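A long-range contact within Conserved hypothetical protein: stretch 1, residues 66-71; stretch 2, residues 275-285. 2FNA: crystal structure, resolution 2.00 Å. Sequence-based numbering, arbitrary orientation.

Stretch 1, residues 66-71: FEERNY
Stretch 2 275-285: LKEFENFLHGR

Water carries much of this contact: four ordered molecules lie between a short turn and the end of a helix more than 200 residues away, and the direct hydrogen bond from Lys-276 NZ to Glu-68 OE2 (3.0 Å) is weak. Stretch 1 makes a type I turn from Phe-66 to Arg-69, closed by Arg-69 N to Phe-66 O (3.0 Å); Glu-67 (phi/psi -63/-29) and Glu-68 (-84/-5) occupy its corners, and Arg-69 (-99/157) extends the chain into Asn-70. Stretch 2 is already helical at Leu-275, in a helix that begins earlier in the chain, then enters a type II turn from Leu-282 to Arg-285, with Arg-285 N to Leu-282 O at 2.9 Å. In register, the CA atoms of Glu-68 and Asn-280 are 5.4 Å apart, those of Asn-70 and Gly-284 6.6 Å.

Asn-280 (chi1 m, chi2 -18°) points toward the turn and packs its OD1 3.4 Å from Glu-68 CG and its ND2 3.6 Å from Glu-67 CG. ND2 donates to two waters, each 2.9 Å away: water 1 in turn donates a hydrogen bond to Glu-67 OE1 (3.1 Å), and water 3 donates one to Glu-68 OE2 (2.8 Å). Glu-67 is p, t; Glu-68 is m, t, its CB directed away while its carboxylate comes nearer, so that OE2 forms a salt bridge with NZ of Lys-276 (t, t, t, m) at 3.0 Å, including the weak hydrogen bond.

His-283 (chi1 t, chi2 -170°) points toward stretch 1. Glu-68 O lies at its ring edge, 3.0 Å from His-283 ND1, while Asn-70 CB (chi1 t) sits over one face, 4.1 Å from the ring centroid and 16° off the normal, a CH-pi contact. Gly-284 adopts phi/psi 84/0, where a CB would jam against the preceding carbonyl and come within 3.0 Å of Asn-70 OD1. Together the stretches bury 353 Å².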

# COMPACT_ATOMS: atom_id res chain seq x y z
N PHE A 66 -0.48 -10.74 3.67
CA PHE A 66 0.79 -11.34 3.98
C PHE A 66 1.66 -10.45 4.85
O PHE A 66 2.79 -10.82 5.14
CB PHE A 66 1.53 -11.69 2.69
CG PHE A 66 0.80 -12.69 1.85
CD1 PHE A 66 0.64 -13.99 2.31
CD2 PHE A 66 0.25 -12.35 0.62
CE1 PHE A 66 -0.06 -14.94 1.56
CE2 PHE A 66 -0.43 -13.30 -0.14
CZ PHE A 66 -0.58 -14.62 0.36
N GLU A 67 1.15 -9.28 5.27
CA GLU A 67 2.00 -8.29 5.94
C GLU A 67 2.59 -8.78 7.26
O GLU A 67 3.68 -8.35 7.63
CB GLU A 67 1.26 -6.95 6.13
CG GLU A 67 0.17 -7.00 7.19
CD GLU A 67 -0.80 -5.80 7.11
OE1 GLU A 67 -0.36 -4.70 6.68
OE2 GLU A 67 -1.98 -5.98 7.51
N GLU A 68 1.89 -9.69 7.93
CA GLU A 68 2.37 -10.24 9.22
C GLU A 68 3.36 -11.39 9.10
O GLU A 68 3.92 -11.82 10.10
CB GLU A 68 1.19 -10.67 10.08
CG GLU A 68 0.29 -9.52 10.47
CD GLU A 68 -0.94 -9.96 11.25
OE1 GLU A 68 -1.01 -11.14 11.66
OE2 GLU A 68 -1.85 -9.12 11.44
N ARG A 69 3.61 -11.85 7.88
CA ARG A 69 4.60 -12.90 7.61
C ARG A 69 5.91 -12.34 7.12
O ARG A 69 5.96 -11.26 6.54
CB ARG A 69 4.10 -13.83 6.52
CG ARG A 69 2.78 -14.48 6.80
CD ARG A 69 2.38 -15.32 5.62
NE ARG A 69 0.95 -15.58 5.65
CZ ARG A 69 0.33 -16.45 4.86
NH1 ARG A 69 1.02 -17.15 3.98
NH2 ARG A 69 -0.99 -16.61 4.96
N ASN A 70 6.97 -13.12 7.31
CA ASN A 70 8.31 -12.78 6.84
C ASN A 70 8.64 -13.46 5.52
O ASN A 70 9.63 -13.13 4.85
CB ASN A 70 9.33 -13.24 7.89
CG ASN A 70 10.65 -12.48 7.80
OD1 ASN A 70 10.68 -11.29 7.50
ND2 ASN A 70 11.75 -13.19 8.06
N TYR A 71 7.80 -14.44 5.15
CA TYR A 71 8.03 -15.26 4.00
C TYR A 71 6.67 -15.62 3.43
O TYR A 71 5.74 -15.82 4.19
CB TYR A 71 8.83 -16.52 4.41
CG TYR A 71 9.12 -17.44 3.26
CD1 TYR A 71 10.20 -17.20 2.42
CD2 TYR A 71 8.32 -18.56 3.00
CE1 TYR A 71 10.46 -18.02 1.35
CE2 TYR A 71 8.58 -19.39 1.92
CZ TYR A 71 9.67 -19.10 1.10
OH TYR A 71 9.99 -19.90 0.04
N LEU A 275 1.45 0.79 16.21
CA LEU A 275 2.39 -0.06 16.96
C LEU A 275 2.31 -1.55 16.54
O LEU A 275 3.30 -2.27 16.60
CB LEU A 275 2.13 0.07 18.46
CG LEU A 275 2.48 1.43 19.09
CD1 LEU A 275 2.13 1.47 20.57
CD2 LEU A 275 3.92 1.76 18.91
N LYS A 276 1.13 -1.98 16.09
CA LYS A 276 1.00 -3.31 15.53
C LYS A 276 1.78 -3.41 14.20
O LYS A 276 2.45 -4.40 13.92
CB LYS A 276 -0.45 -3.66 15.31
CG LYS A 276 -0.67 -5.14 15.00
CD LYS A 276 -1.95 -5.39 14.26
CE LYS A 276 -2.26 -6.87 14.22
NZ LYS A 276 -1.02 -7.69 13.94
N GLU A 277 1.65 -2.36 13.39
CA GLU A 277 2.41 -2.25 12.14
C GLU A 277 3.92 -2.16 12.40
O GLU A 277 4.74 -2.63 11.60
CB GLU A 277 1.92 -1.03 11.36
CG GLU A 277 0.53 -1.27 10.76
CD GLU A 277 -0.09 -0.06 10.14
OE1 GLU A 277 0.44 1.06 10.30
OE2 GLU A 277 -1.14 -0.23 9.49
N PHE A 278 4.32 -1.55 13.51
CA PHE A 278 5.73 -1.55 13.82
C PHE A 278 6.20 -2.96 14.18
O PHE A 278 7.32 -3.32 13.88
CB PHE A 278 6.06 -0.59 14.94
CG PHE A 278 7.50 -0.16 14.94
CD1 PHE A 278 8.02 0.51 13.85
CD2 PHE A 278 8.32 -0.43 16.02
CE1 PHE A 278 9.32 0.92 13.83
CE2 PHE A 278 9.63 -0.01 16.00
CZ PHE A 278 10.13 0.67 14.88
N GLU A 279 5.34 -3.74 14.83
CA GLU A 279 5.65 -5.15 15.13
C GLU A 279 5.83 -5.95 13.86
O GLU A 279 6.73 -6.76 13.79
CB GLU A 279 4.57 -5.80 15.99
CG GLU A 279 4.57 -5.33 17.42
CD GLU A 279 5.91 -5.55 18.07
OE1 GLU A 279 6.40 -6.70 18.03
OE2 GLU A 279 6.50 -4.55 18.57
N ASN A 280 4.99 -5.72 12.85
CA ASN A 280 5.22 -6.30 11.52
C ASN A 280 6.58 -5.91 10.94
O ASN A 280 7.28 -6.76 10.39
CB ASN A 280 4.15 -5.89 10.52
CG ASN A 280 2.80 -6.42 10.85
OD1 ASN A 280 2.66 -7.34 11.63
ND2 ASN A 280 1.79 -5.84 10.24
N PHE A 281 6.94 -4.63 11.05
CA PHE A 281 8.27 -4.19 10.67
C PHE A 281 9.39 -4.92 11.41
O PHE A 281 10.41 -5.22 10.83
CB PHE A 281 8.43 -2.67 10.84
CG PHE A 281 9.83 -2.16 10.58
CD1 PHE A 281 10.28 -1.93 9.28
CD2 PHE A 281 10.72 -1.95 11.63
CE1 PHE A 281 11.59 -1.49 9.04
CE2 PHE A 281 12.00 -1.52 11.40
CZ PHE A 281 12.45 -1.28 10.12
N LEU A 282 9.21 -5.18 12.70
CA LEU A 282 10.28 -5.75 13.53
C LEU A 282 10.39 -7.28 13.40
O LEU A 282 11.30 -7.90 13.96
CB LEU A 282 10.05 -5.39 15.01
CG LEU A 282 10.16 -3.93 15.41
CD1 LEU A 282 9.73 -3.74 16.85
CD2 LEU A 282 11.57 -3.40 15.18
N HIS A 283 9.43 -7.87 12.69
CA HIS A 283 9.42 -9.28 12.39
C HIS A 283 10.63 -9.55 11.51
O HIS A 283 10.83 -8.90 10.47
CB HIS A 283 8.12 -9.63 11.66
CG HIS A 283 7.84 -11.10 11.56
ND1 HIS A 283 6.84 -11.61 10.77
CD2 HIS A 283 8.44 -12.16 12.14
CE1 HIS A 283 6.82 -12.93 10.89
NE2 HIS A 283 7.79 -13.29 11.70
N GLY A 284 11.47 -10.48 11.96
CA GLY A 284 12.74 -10.77 11.28
C GLY A 284 13.91 -9.86 11.65
O GLY A 284 15.00 -10.03 11.12
N ARG A 285 13.68 -8.89 12.54
CA ARG A 285 14.74 -7.99 13.02
C ARG A 285 14.81 -8.05 14.52
O ARG A 285 15.10 -7.04 15.15
CB ARG A 285 14.44 -6.53 12.63
CG ARG A 285 14.15 -6.31 11.18
CD ARG A 285 13.41 -4.99 10.97
NE ARG A 285 12.78 -5.00 9.65
CZ ARG A 285 13.38 -4.59 8.54
NH1 ARG A 285 14.62 -4.17 8.57
NH2 ARG A 285 12.73 -4.66 7.39
O HOH W 1 2.08 -3.77 8.30
O HOH W 2 6.15 -9.09 9.11
O HOH W 3 -0.95 -6.60 10.48
O HOH W 4 4.39 -10.04 12.57